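PDB 4ZBY: uracil-DNA glycosylase from Sulfolobus tokodaii str. 7, which belongs to the uracil-DNA glycosylase superfamily and carries an iron/sulfur cluster on an alpha/beta fold, with uracil bound in its pocket. Local coordinates for residues R53-A58 with I80-K85; G57-L62 with H164-L169; R108-I113 with Y148-K153; I113-I118 with K155-F160. All coordinates share one frame; numbering follows the deposited sequence. Where two conformers were deposited one is given.

Contact 1. Residues R53-A58 with I80-K85. With URA (uracil), chain C.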
loop_
_atom_site.group_PDB
_atom_site.type_symbol
_atom_site.label_atom_id
_atom_site.label_comp_id
_atom_site.label_asym_id
_atom_site.label_seq_id
_atom_site.Cartn_x
_atom_site.Cartn_y
_atom_site.Cartn_z
ATOM N N ARG A 53 -10.389 -5.256 6.797
ATOM C CA ARG A 53 -9.381 -5.888 5.931
ATOM C C ARG A 53 -9.101 -4.973 4.751
ATOM O O ARG A 53 -10.015 -4.337 4.277
ATOM C CB ARG A 53 -9.882 -7.235 5.412
ATOM C CG ARG A 53 -10.486 -8.156 6.450
ATOM C CD ARG A 53 -10.849 -9.447 5.791
ATOM N NE ARG A 53 -9.721 -9.892 4.978
ATOM C CZ ARG A 53 -9.814 -10.755 3.975
ATOM N NH1 ARG A 53 -10.990 -11.302 3.668
ATOM N NH2 ARG A 53 -8.725 -11.087 3.295
ATOM N N PRO A 54 -7.845 -4.907 4.270
ATOM C CA PRO A 54 -7.543 -4.031 3.139
ATOM C C PRO A 54 -7.923 -4.677 1.798
ATOM O O PRO A 54 -7.901 -5.909 1.664
ATOM C CB PRO A 54 -6.028 -3.830 3.250
ATOM C CG PRO A 54 -5.557 -5.115 3.835
ATOM C CD PRO A 54 -6.639 -5.587 4.789
ATOM N N PHE A 55 -8.263 -3.836 0.827
ATOM C CA PHE A 55 -8.450 -4.278 -0.549
ATOM C C PHE A 55 -9.332 -5.545 -0.671
ATOM O O PHE A 55 -8.894 -6.623 -1.130
ATOM C CB PHE A 55 -7.067 -4.468 -1.206
ATOM C CG PHE A 55 -6.403 -3.163 -1.599
ATOM C CD1 PHE A 55 -6.902 -2.413 -2.654
ATOM C CD2 PHE A 55 -5.302 -2.677 -0.906
ATOM C CE1 PHE A 55 -6.300 -1.227 -3.033
ATOM C CE2 PHE A 55 -4.711 -1.484 -1.264
ATOM C CZ PHE A 55 -5.193 -0.764 -2.326
ATOM N N VAL A 56 -10.600 -5.400 -0.282
ATOM C CA VAL A 56 -11.562 -6.508 -0.393
ATOM C C VAL A 56 -12.792 -6.169 -1.237
ATOM O O VAL A 56 -13.614 -7.035 -1.529
ATOM C CB VAL A 56 -12.040 -7.002 1.007
ATOM C CG1 VAL A 56 -10.939 -7.782 1.689
ATOM C CG2 VAL A 56 -12.527 -5.854 1.904
ATOM N N GLY A 57 -12.927 -4.909 -1.604
ATOM C CA GLY A 57 -14.000 -4.498 -2.501
ATOM C C GLY A 57 -13.601 -4.780 -3.944
ATOM O O GLY A 57 -12.648 -5.526 -4.187
ATOM N N ALA A 58 -14.314 -4.187 -4.901
ATOM C CA ALA A 58 -14.028 -4.412 -6.321
ATOM C C ALA A 58 -12.570 -4.122 -6.696
ATOM O O ALA A 58 -11.917 -4.922 -7.385
ATOM C CB ALA A 58 -14.958 -3.561 -7.186
ATOM N N ILE A 80 -0.154 -6.286 2.773
ATOM C CA ILE A 80 -1.000 -5.274 2.128
ATOM C C ILE A 80 -1.555 -4.313 3.167
ATOM O O ILE A 80 -2.130 -4.751 4.163
ATOM C CB ILE A 80 -2.189 -5.929 1.390
ATOM C CG1 ILE A 80 -1.688 -6.869 0.284
ATOM C CG2 ILE A 80 -3.111 -4.835 0.827
ATOM C CD1 ILE A 80 -2.838 -7.728 -0.342
ATOM N N THR A 81 -1.341 -3.025 2.957
ATOM C CA THR A 81 -1.881 -2.047 3.885
ATOM C C THR A 81 -2.100 -0.729 3.144
ATOM O O THR A 81 -2.105 -0.708 1.916
ATOM C CB THR A 81 -0.951 -1.887 5.118
ATOM O OG1 THR A 81 -1.598 -1.050 6.095
ATOM C CG2 THR A 81 0.402 -1.306 4.738
ATOM N N ASN A 82 -2.323 0.339 3.902
ATOM C CA ASN A 82 -2.601 1.670 3.361
ATOM C C ASN A 82 -1.887 2.721 4.182
ATOM O O ASN A 82 -1.554 2.480 5.331
ATOM C CB ASN A 82 -4.099 1.992 3.374
ATOM C CG ASN A 82 -4.913 1.082 2.470
ATOM O OD1 ASN A 82 -4.861 1.195 1.259
ATOM N ND2 ASN A 82 -5.675 0.178 3.067
ATOM N N VAL A 83 -1.695 3.907 3.607
ATOM C CA VAL A 83 -1.036 4.982 4.339
ATOM C C VAL A 83 -1.948 5.511 5.462
ATOM O O VAL A 83 -1.463 5.904 6.529
ATOM C CB VAL A 83 -0.599 6.116 3.377
ATOM C CG1 VAL A 83 -1.800 6.725 2.677
ATOM C CG2 VAL A 83 0.206 7.180 4.114
ATOM N N VAL A 84 -3.268 5.489 5.240
ATOM C CA VAL A 84 -4.229 5.838 6.268
ATOM C C VAL A 84 -5.087 4.603 6.524
ATOM O O VAL A 84 -5.451 3.889 5.581
ATOM C CB VAL A 84 -5.099 7.039 5.834
ATOM C CG1 VAL A 84 -6.326 7.199 6.713
ATOM C CG2 VAL A 84 -4.234 8.305 5.887
ATOM N N LYS A 85 -5.390 4.341 7.786
ATOM C CA LYS A 85 -5.980 3.052 8.109
ATOM C C LYS A 85 -7.462 3.065 8.523
ATOM O O LYS A 85 -8.046 2.010 8.834
ATOM C CB LYS A 85 -5.093 2.377 9.160
ATOM C CG LYS A 85 -3.724 2.008 8.530
ATOM C CD LYS A 85 -2.667 1.820 9.582
ATOM C CE LYS A 85 -1.553 0.929 9.085
ATOM N NZ LYS A 85 -0.778 1.466 7.921
HETATM N N1 URA C . -8.528 1.519 -1.705
HETATM C C2 URA C . -7.344 1.596 -1.059
HETATM O O2 URA C . -6.554 2.506 -1.224
HETATM N N3 URA C . -7.153 0.713 -0.071
HETATM C C4 URA C . -8.020 -0.238 0.333
HETATM O O4 URA C . -7.684 -1.026 1.202
HETATM C C5 URA C . -9.240 -0.297 -0.370
HETATM C C6 URA C . -9.473 0.574 -1.381
#
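I80, F55 and P54 meet at the CG2 methyl of I80, on which both P54 CG and the edge of the F55 ring pack. CG2 lies near the ring plane of F55, 3.5 Å from CD2, while CG of P54 comes within 3.9 Å of the same methyl. Because CG2 of I80 is anti to the backbone N, it is this branch that is presented to the loop. P54 CG also rests 3.5 Å from the carbonyl O of I80. Beside this apolar group both segments also bind the uracil. F55 lays one ring face over the base, with URA N3 beneath the rim at 3.3 Å from the ring plane, and its backbone N donates to URA O4 (2.9 Å). N82 reads the same edge of the ligand with its amide: OD1 accepts a nearly straight hydrogen bond from URA N3 (2.7 Å). Its ND2 donates one to URA O4 (3.0 Å). O4 is thus gripped by two N-H groups, one from each segment, which reach it from opposite sides of the base plane, that of F55 on the side where its ring is stacked. H164 NE2 and E42 N bind the ligand as well. Such an aromatic lid combined with an asparagine at the C-terminal end of strand 79-82 is characteristic of the uracil pocket in the uracil-DNA glycosylase superfamily.

Contact 2. Residues G57-L62 with H164-L169. With URA (uracil), chain C.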
loop_
_atom_site.group_PDB
_atom_site.type_symbol
_atom_site.label_atom_id
_atom_site.label_comp_id
_atom_site.label_asym_id
_atom_site.label_seq_id
_atom_site.Cartn_x
_atom_site.Cartn_y
_atom_site.Cartn_z
ATOM N N GLY A 57 -12.927 -4.909 -1.604
ATOM C CA GLY A 57 -14.000 -4.498 -2.501
ATOM C C GLY A 57 -13.601 -4.780 -3.944
ATOM O O GLY A 57 -12.648 -5.526 -4.187
ATOM N N ALA A 58 -14.314 -4.187 -4.901
ATOM C CA ALA A 58 -14.028 -4.412 -6.321
ATOM C C ALA A 58 -12.570 -4.122 -6.696
ATOM O O ALA A 58 -11.917 -4.922 -7.385
ATOM C CB ALA A 58 -14.958 -3.561 -7.186
ATOM N N ALA A 59 -12.056 -2.972 -6.271
ATOM C CA ALA A 59 -10.672 -2.639 -6.585
ATOM C C ALA A 59 -9.751 -3.658 -5.945
ATOM O O ALA A 59 -8.760 -4.072 -6.539
ATOM C CB ALA A 59 -10.318 -1.256 -6.103
ATOM N N GLY A 60 -10.068 -4.050 -4.721
ATOM C CA GLY A 60 -9.266 -5.058 -4.064
ATOM C C GLY A 60 -9.269 -6.428 -4.728
ATOM O O GLY A 60 -8.234 -7.121 -4.733
ATOM N N LYS A 61 -10.422 -6.842 -5.241
ATOM C CA LYS A 61 -10.532 -8.117 -5.950
ATOM C C LYS A 61 -9.666 -8.091 -7.214
ATOM O O LYS A 61 -9.041 -9.098 -7.567
ATOM C CB LYS A 61 -11.988 -8.431 -6.281
ATOM C CG LYS A 61 -12.820 -8.712 -5.006
ATOM C CD LYS A 61 -14.319 -8.771 -5.284
ATOM C CE LYS A 61 -15.112 -8.924 -3.987
ATOM N NZ LYS A 61 -16.567 -9.133 -4.273
ATOM N N LEU A 62 -9.591 -6.932 -7.860
ATOM C CA LEU A 62 -8.728 -6.792 -9.035
ATOM C C LEU A 62 -7.269 -6.893 -8.599
ATOM O O LEU A 62 -6.466 -7.559 -9.248
ATOM C CB LEU A 62 -8.986 -5.479 -9.752
ATOM C CG LEU A 62 -8.066 -5.167 -10.930
ATOM C CD1 LEU A 62 -8.024 -6.324 -11.905
ATOM C CD2 LEU A 62 -8.604 -3.926 -11.611
ATOM N N HIS A 164 -3.684 3.299 -9.042
ATOM C CA HIS A 164 -4.460 2.578 -8.070
ATOM C C HIS A 164 -5.380 1.612 -8.800
ATOM O O HIS A 164 -5.896 1.937 -9.862
ATOM C CB HIS A 164 -5.257 3.571 -7.237
ATOM C CG HIS A 164 -5.913 2.965 -6.052
ATOM N ND1 HIS A 164 -7.065 2.215 -6.144
ATOM C CD2 HIS A 164 -5.592 3.017 -4.738
ATOM C CE1 HIS A 164 -7.426 1.824 -4.933
ATOM N NE2 HIS A 164 -6.548 2.299 -4.064
ATOM N N PRO A 165 -5.626 0.435 -8.225
ATOM C CA PRO A 165 -6.468 -0.559 -8.909
ATOM C C PRO A 165 -7.870 -0.056 -9.234
ATOM O O PRO A 165 -8.439 -0.460 -10.232
ATOM C CB PRO A 165 -6.544 -1.705 -7.901
ATOM C CG PRO A 165 -5.338 -1.564 -7.092
ATOM C CD PRO A 165 -4.989 -0.122 -7.018
ATOM N N ALA A 166 -8.426 0.785 -8.367
ATOM C CA ALA A 166 -9.737 1.364 -8.607
ATOM C C ALA A 166 -9.785 2.100 -9.950
ATOM O O ALA A 166 -10.825 2.117 -10.614
ATOM C CB ALA A 166 -10.100 2.286 -7.474
ATOM N N ALA A 167 -8.658 2.671 -10.375
ATOM C CA ALA A 167 -8.634 3.432 -11.626
ATOM C C ALA A 167 -8.708 2.520 -12.841
ATOM O O ALA A 167 -8.988 2.974 -13.952
ATOM C CB ALA A 167 -7.374 4.308 -11.704
ATOM N N ALA A 168 -8.463 1.234 -12.623
ATOM C CA ALA A 168 -8.418 0.266 -13.710
ATOM C C ALA A 168 -9.717 -0.517 -13.858
ATOM O O ALA A 168 -9.898 -1.268 -14.811
ATOM C CB ALA A 168 -7.267 -0.684 -13.501
ATOM N N LEU A 169 -10.626 -0.336 -12.915
ATOM C CA LEU A 169 -11.884 -1.074 -12.937
ATOM C C LEU A 169 -12.713 -0.847 -14.198
ATOM O O LEU A 169 -13.268 -1.789 -14.750
ATOM C CB LEU A 169 -12.715 -0.710 -11.711
ATOM C CG LEU A 169 -12.236 -1.285 -10.381
ATOM C CD1 LEU A 169 -13.054 -0.662 -9.254
ATOM C CD2 LEU A 169 -12.381 -2.800 -10.381
HETATM N N1 URA C . -8.528 1.519 -1.705
HETATM C C2 URA C . -7.344 1.596 -1.059
HETATM O O2 URA C . -6.554 2.506 -1.224
HETATM N N3 URA C . -7.153 0.713 -0.071
HETATM C C4 URA C . -8.020 -0.238 0.333
HETATM O O4 URA C . -7.684 -1.026 1.202
HETATM C C5 URA C . -9.240 -0.297 -0.370
HETATM C C6 URA C . -9.473 0.574 -1.381
#
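L62 and L169 turn toward each other through different first torsions: CG of L62 is anti to the backbone N (chi1 175°), whereas CG of L169 is anti to its carbonyl carbon (chi1 -73°). Their CD2 methyls come within 4.1 Å, and CD2 of L62 also touches CB of A168. The other methyl of L169, CD1, lies against CB of A58 and A59. At the middle of the contact the small side chains allow a close approach, with CB of A59 3.6 Å from the backbone N of A166 and 3.8 Å from its CB. P165 adds its CB, 3.5 Å from A59 O. H164 meets A59 CB only at a ring edge; its chief task is polar. ND1 accepts the backbone N-H of A166 close to the ring plane (3.0 Å), which restrains the ring's rotation while NE2 donates to URA O2 (2.8 Å, 161°). The contact thereby sets the start of helix 58-71 against the turn that carries this uracil-binding histidine. That turn links strand 155-162 to helix 172-190, whose R175 and L178 pack on A168, R175 also touching L62.

Contact 3. Residues R108-I113 with Y148-K153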
loop_
_atom_site.group_PDB
_atom_site.type_symbol
_atom_site.label_atom_id
_atom_site.label_comp_id
_atom_site.label_asym_id
_atom_site.label_seq_id
_atom_site.Cartn_x
_atom_site.Cartn_y
_atom_site.Cartn_z
ATOM N N ARG A 108 6.332 2.195 10.866
ATOM C CA ARG A 108 6.674 1.115 11.789
ATOM C C ARG A 108 6.535 -0.239 11.124
ATOM O O ARG A 108 7.327 -1.158 11.394
ATOM C CB ARG A 108 5.798 1.191 13.039
ATOM C CG ARG A 108 6.152 2.385 13.915
ATOM C CD ARG A 108 5.112 2.642 15.003
ATOM N NE ARG A 108 4.879 1.482 15.863
ATOM C CZ ARG A 108 3.907 1.430 16.766
ATOM N NH1 ARG A 108 3.096 2.473 16.903
ATOM N NH2 ARG A 108 3.739 0.350 17.519
ATOM N N GLN A 109 5.550 -0.366 10.240
ATOM C CA GLN A 109 5.318 -1.632 9.550
ATOM C C GLN A 109 6.457 -1.899 8.566
ATOM O O GLN A 109 6.969 -3.038 8.462
ATOM C CB GLN A 109 3.946 -1.633 8.837
ATOM C CG GLN A 109 2.800 -1.655 9.817
ATOM C CD GLN A 109 1.444 -1.447 9.156
ATOM O OE1 GLN A 109 1.309 -0.598 8.275
ATOM N NE2 GLN A 109 0.445 -2.239 9.559
ATOM N N ILE A 110 6.850 -0.856 7.841
ATOM C CA ILE A 110 7.999 -0.970 6.945
ATOM C C ILE A 110 9.272 -1.311 7.724
ATOM O O ILE A 110 10.053 -2.162 7.287
ATOM C CB ILE A 110 8.204 0.320 6.132
ATOM C CG1 ILE A 110 7.011 0.570 5.225
ATOM C CG2 ILE A 110 9.507 0.253 5.312
ATOM C CD1 ILE A 110 7.039 1.948 4.589
ATOM N N ASP A 111 9.469 -0.673 8.879
ATOM C CA ASP A 111 10.660 -0.906 9.703
ATOM C C ASP A 111 10.819 -2.357 10.085
ATOM O O ASP A 111 11.948 -2.873 10.193
ATOM C CB ASP A 111 10.596 -0.068 10.986
ATOM C CG ASP A 111 11.016 1.347 10.762
ATOM O OD1 ASP A 111 11.413 1.640 9.621
ATOM O OD2 ASP A 111 10.969 2.164 11.719
ATOM N N ILE A 112 9.685 -3.018 10.297
ATOM C CA ILE A 112 9.685 -4.394 10.743
ATOM C C ILE A 112 9.790 -5.342 9.557
ATOM O O ILE A 112 10.613 -6.258 9.568
ATOM C CB ILE A 112 8.422 -4.720 11.555
ATOM C CG1 ILE A 112 8.509 -4.106 12.961
ATOM C CG2 ILE A 112 8.200 -6.224 11.638
ATOM C CD1 ILE A 112 7.143 -3.862 13.585
ATOM N N ILE A 113 8.963 -5.128 8.542
ATOM C CA ILE A 113 8.954 -6.031 7.404
ATOM C C ILE A 113 10.220 -5.943 6.537
ATOM O O ILE A 113 10.750 -6.975 6.113
ATOM C CB ILE A 113 7.700 -5.777 6.555
ATOM C CG1 ILE A 113 6.453 -6.120 7.384
ATOM C CG2 ILE A 113 7.711 -6.652 5.323
ATOM C CD1 ILE A 113 5.169 -5.563 6.808
ATOM N N TYR A 148 12.423 2.744 -8.133
ATOM C CA TYR A 148 13.193 3.780 -7.453
ATOM C C TYR A 148 13.900 3.122 -6.274
ATOM O O TYR A 148 13.273 2.427 -5.479
ATOM C CB TYR A 148 12.277 4.916 -6.992
ATOM C CG TYR A 148 11.558 5.610 -8.125
ATOM C CD1 TYR A 148 10.373 5.099 -8.648
ATOM C CD2 TYR A 148 12.053 6.792 -8.665
ATOM C CE1 TYR A 148 9.716 5.724 -9.684
ATOM C CE2 TYR A 148 11.395 7.435 -9.707
ATOM C CZ TYR A 148 10.232 6.893 -10.217
ATOM O OH TYR A 148 9.589 7.546 -11.251
ATOM N N VAL A 149 15.207 3.299 -6.164
ATOM C CA VAL A 149 15.906 2.629 -5.075
ATOM C C VAL A 149 15.874 3.478 -3.802
ATOM O O VAL A 149 16.277 4.653 -3.801
ATOM C CB VAL A 149 17.353 2.315 -5.450
ATOM C CG1 VAL A 149 18.102 1.755 -4.247
ATOM C CG2 VAL A 149 17.378 1.331 -6.607
ATOM N N TRP A 150 15.381 2.882 -2.725
ATOM C CA TRP A 150 15.341 3.534 -1.433
ATOM C C TRP A 150 16.394 2.897 -0.536
ATOM O O TRP A 150 16.226 1.772 -0.076
ATOM C CB TRP A 150 13.950 3.407 -0.834
ATOM C CG TRP A 150 13.700 4.119 0.472
ATOM C CD1 TRP A 150 14.504 5.029 1.104
ATOM C CD2 TRP A 150 12.552 3.947 1.310
ATOM N NE1 TRP A 150 13.917 5.434 2.288
ATOM C CE2 TRP A 150 12.718 4.787 2.432
ATOM C CE3 TRP A 150 11.394 3.177 1.211
ATOM C CZ2 TRP A 150 11.760 4.875 3.444
ATOM C CZ3 TRP A 150 10.450 3.250 2.226
ATOM C CH2 TRP A 150 10.643 4.087 3.332
ATOM N N LYS A 151 17.495 3.597 -0.306
ATOM C CA LYS A 151 18.457 3.107 0.671
ATOM C C LYS A 151 17.856 3.308 2.053
ATOM O O LYS A 151 17.583 4.436 2.472
ATOM C CB LYS A 151 19.807 3.809 0.526
ATOM C CG LYS A 151 20.643 3.213 -0.563
ATOM C CD LYS A 151 21.452 2.041 -0.026
ATOM C CE LYS A 151 22.530 1.628 -1.020
ATOM N NZ LYS A 151 23.559 0.729 -0.415
ATOM N N TYR A 152 17.603 2.211 2.756
ATOM C CA TYR A 152 16.925 2.304 4.039
ATOM C C TYR A 152 17.521 1.335 5.040
ATOM O O TYR A 152 17.497 0.127 4.824
ATOM C CB TYR A 152 15.424 2.032 3.896
ATOM C CG TYR A 152 14.641 2.526 5.088
ATOM C CD1 TYR A 152 14.902 3.780 5.629
ATOM C CD2 TYR A 152 13.658 1.746 5.683
ATOM C CE1 TYR A 152 14.205 4.244 6.716
ATOM C CE2 TYR A 152 12.961 2.202 6.784
ATOM C CZ TYR A 152 13.243 3.461 7.294
ATOM O OH TYR A 152 12.560 3.944 8.378
ATOM N N LYS A 153 18.023 1.883 6.143
ATOM C CA LYS A 153 18.739 1.119 7.174
ATOM C C LYS A 153 19.845 0.329 6.499
ATOM O O LYS A 153 20.611 0.887 5.705
ATOM C CB LYS A 153 17.782 0.196 7.958
ATOM C CG LYS A 153 16.647 0.949 8.637
ATOM C CD LYS A 153 15.770 0.049 9.505
ATOM C CE LYS A 153 14.655 0.850 10.168
ATOM N NZ LYS A 153 15.193 2.007 10.942
HETATM O O HOH W 1 10.578 4.899 10.848
#
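The CG2 methyl of I110 overlaps the ring of Y152 obliquely, 4.2 Å from CE2, while its CD1 meets the rim of W150 near the indole plane, 4.3 Å from CZ3. Y152, in one of its two conformers, lies between W150 of its own strand and K153 just after it: CZ2 of W150 lies over the centre of one ring face and CG of K153 over the centre of the opposite face. In this conformer Y152 OH donates to OD1 of D111 (2.9 Å). The bond uses the syn lone pair of OD1, and the carboxylate is turned 26° from the ring plane. A water donates to the second oxygen, D111 OD2 (2.9 Å), and, weakly, to Y152 OH. K153 crosses D111 at about a right angle, its CE 3.4 Å from OD1; the bend at chi4 (-55°) leaves NZ 4.0 Å from OD1, too far for a salt bridge, although the positive charge would probably still stabilise the carboxylate. Helix 108-113 and strand 148-152 run nearly perpendicular (81°). The strand is an outermost one of the mixed sheet, forming a hairpin with strand 155-162, whose I157 touches Y152, while helix 123-133 packs I129 on I110 and K132 and M133 on W150.

Contact 4. Residues I113-I118 with K155-F160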
loop_
_atom_site.group_PDB
_atom_site.type_symbol
_atom_site.label_atom_id
_atom_site.label_comp_id
_atom_site.label_asym_id
_atom_site.label_seq_id
_atom_site.Cartn_x
_atom_site.Cartn_y
_atom_site.Cartn_z
ATOM N N ILE A 113 8.963 -5.128 8.542
ATOM C CA ILE A 113 8.954 -6.031 7.404
ATOM C C ILE A 113 10.220 -5.943 6.537
ATOM O O ILE A 113 10.750 -6.975 6.113
ATOM C CB ILE A 113 7.700 -5.777 6.555
ATOM C CG1 ILE A 113 6.453 -6.120 7.384
ATOM C CG2 ILE A 113 7.711 -6.652 5.323
ATOM C CD1 ILE A 113 5.169 -5.563 6.808
ATOM N N MET A 114 10.700 -4.724 6.283
ATOM C CA MET A 114 11.833 -4.489 5.380
ATOM C C MET A 114 11.703 -5.258 4.078
ATOM O O MET A 114 12.605 -6.027 3.702
ATOM C CB MET A 114 13.169 -4.832 6.074
ATOM C CG MET A 114 13.467 -3.898 7.235
ATOM S SD MET A 114 13.631 -2.180 6.693
ATOM C CE MET A 114 15.124 -2.342 5.693
ATOM N N PRO A 115 10.604 -5.027 3.355
ATOM C CA PRO A 115 10.381 -5.760 2.104
ATOM C C PRO A 115 11.417 -5.438 1.021
ATOM O O PRO A 115 12.053 -4.354 1.011
ATOM C CB PRO A 115 8.994 -5.292 1.688
ATOM C CG PRO A 115 8.964 -3.840 2.182
ATOM C CD PRO A 115 9.666 -3.899 3.513
ATOM N N LYS A 116 11.607 -6.389 0.111
ATOM C CA LYS A 116 12.434 -6.152 -1.069
ATOM C C LYS A 116 11.831 -5.042 -1.943
ATOM O O LYS A 116 12.551 -4.233 -2.541
ATOM C CB LYS A 116 12.556 -7.447 -1.895
ATOM C CG LYS A 116 13.419 -7.301 -3.154
ATOM C CD LYS A 116 13.514 -8.651 -3.900
ATOM C CE LYS A 116 14.541 -8.599 -5.032
ATOM N NZ LYS A 116 14.649 -9.901 -5.757
ATOM N N ILE A 117 10.513 -5.076 -2.063
ATOM C CA ILE A 117 9.780 -4.170 -2.944
ATOM C C ILE A 117 8.598 -3.579 -2.204
ATOM O O ILE A 117 7.858 -4.317 -1.522
ATOM C CB ILE A 117 9.264 -4.912 -4.193
ATOM C CG1 ILE A 117 10.415 -5.473 -5.016
ATOM C CG2 ILE A 117 8.346 -4.016 -5.067
ATOM C CD1 ILE A 117 9.999 -6.556 -5.968
ATOM N N ILE A 118 8.413 -2.262 -2.332
ATOM C CA ILE A 118 7.150 -1.647 -1.954
ATOM C C ILE A 118 6.441 -1.185 -3.212
ATOM O O ILE A 118 6.980 -0.382 -3.969
ATOM C CB ILE A 118 7.330 -0.449 -1.016
ATOM C CG1 ILE A 118 7.913 -0.905 0.324
ATOM C CG2 ILE A 118 5.983 0.231 -0.782
ATOM C CD1 ILE A 118 8.404 0.248 1.201
ATOM N N LYS A 155 19.579 -2.024 4.294
ATOM C CA LYS A 155 19.180 -2.577 3.009
ATOM C C LYS A 155 18.866 -1.522 1.959
ATOM O O LYS A 155 19.015 -0.323 2.185
ATOM C CB LYS A 155 17.945 -3.472 3.184
ATOM C CG LYS A 155 18.180 -4.740 3.986
ATOM C CD LYS A 155 16.858 -5.393 4.418
ATOM C CE LYS A 155 17.106 -6.703 5.158
ATOM N NZ LYS A 155 15.977 -7.108 6.052
ATOM N N GLU A 156 18.452 -2.005 0.796
ATOM C CA GLU A 156 17.820 -1.198 -0.228
ATOM C C GLU A 156 16.399 -1.698 -0.350
ATOM O O GLU A 156 16.156 -2.905 -0.233
ATOM C CB GLU A 156 18.511 -1.327 -1.579
ATOM C CG GLU A 156 19.904 -0.739 -1.674
ATOM C CD GLU A 156 20.464 -0.835 -3.084
ATOM O OE1 GLU A 156 19.956 -1.668 -3.866
ATOM O OE2 GLU A 156 21.400 -0.076 -3.413
ATOM N N ILE A 157 15.464 -0.788 -0.587
ATOM C CA ILE A 157 14.094 -1.170 -0.893
ATOM C C ILE A 157 13.782 -0.637 -2.272
ATOM O O ILE A 157 14.110 0.512 -2.585
ATOM C CB ILE A 157 13.088 -0.607 0.132
ATOM C CG1 ILE A 157 13.322 -1.272 1.495
ATOM C CG2 ILE A 157 11.644 -0.864 -0.334
ATOM C CD1 ILE A 157 12.573 -0.622 2.630
ATOM N N ILE A 158 13.195 -1.476 -3.113
ATOM C CA ILE A 158 12.794 -1.036 -4.447
ATOM C C ILE A 158 11.375 -0.518 -4.374
ATOM O O ILE A 158 10.461 -1.265 -4.016
ATOM C CB ILE A 158 12.847 -2.176 -5.447
ATOM C CG1 ILE A 158 14.279 -2.705 -5.575
ATOM C CG2 ILE A 158 12.329 -1.720 -6.764
ATOM C CD1 ILE A 158 14.356 -4.043 -6.298
ATOM N N VAL A 159 11.183 0.753 -4.697
ATOM C CA VAL A 159 9.847 1.331 -4.662
ATOM C C VAL A 159 9.304 1.409 -6.079
ATOM O O VAL A 159 9.957 1.931 -6.984
ATOM C CB VAL A 159 9.832 2.739 -4.012
ATOM C CG1 VAL A 159 8.431 3.383 -4.137
ATOM C CG2 VAL A 159 10.253 2.655 -2.553
ATOM N N PHE A 160 8.112 0.873 -6.275
ATOM C CA PHE A 160 7.526 0.832 -7.602
ATOM C C PHE A 160 6.119 1.402 -7.598
ATOM O O PHE A 160 5.183 0.741 -7.159
ATOM C CB PHE A 160 7.507 -0.614 -8.127
ATOM C CG PHE A 160 7.366 -0.708 -9.600
ATOM C CD1 PHE A 160 8.443 -1.094 -10.379
ATOM C CD2 PHE A 160 6.166 -0.376 -10.231
ATOM C CE1 PHE A 160 8.327 -1.144 -11.771
ATOM C CE2 PHE A 160 6.044 -0.430 -11.627
ATOM C CZ PHE A 160 7.115 -0.833 -12.382
HETATM O O HOH W 2 14.831 -4.757 1.695
HETATM O O HOH W 3 15.344 -4.561 -2.594
#
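The carbonyl O of K116 is gripped by two donors, the backbone N of I158 (2.9 Å) and a water (2.8 Å) that also donates to E156 O. From there the pairing runs on: I118 N donates to I158 O (2.8 Å), and I118 O accepts from F160 N in a nearly straight bond (169°). This is parallel pairing between strands 117-121 and 155-162, part of the central sheet of the alpha/beta fold shared by the uracil-DNA glycosylase superfamily. On one face I117 and I158 lie side by side, pointing the same way, CG1 of I117 4.1 Å from CB of I158; helix 172-190 packs on I117 and F160. The other face carries I118, whose CD1 meets I157 CG2 at 3.8 Å, and V159, covered by helix 123-133. Before the strand, bends at chi2 and chi3 curl M114 so that its CE settles 3.7 Å from CD of the extended K155, and I157 CG1 comes within 3.4 Å of P115 O.

Contacts 1 and 2 leave the same stretch, sharing G57 and A58, and both reach the uracil; their centres are 11 Å apart, and F55 CE1 lies 3.7 Å from H164 NE2, so the two rings meet beside the ligand. Contact 1 also holds V84 and K85 of the iron/sulfur cluster pocket, the N82 side chain being about 9 Å from the cluster. Contacts 3 and 4 lie farther along the sheet, with centres only 6 Å apart. They share I113 and interlock through the hairpin, where W150 N and I157 O are 2.7 Å apart. Contact 1 touches contact 3 where K85 NZ lies 3.0 Å from Q109 OE1, a probable hydrogen bond. Contact 4 is remote, I118's side chain about 13 Å from the uracil.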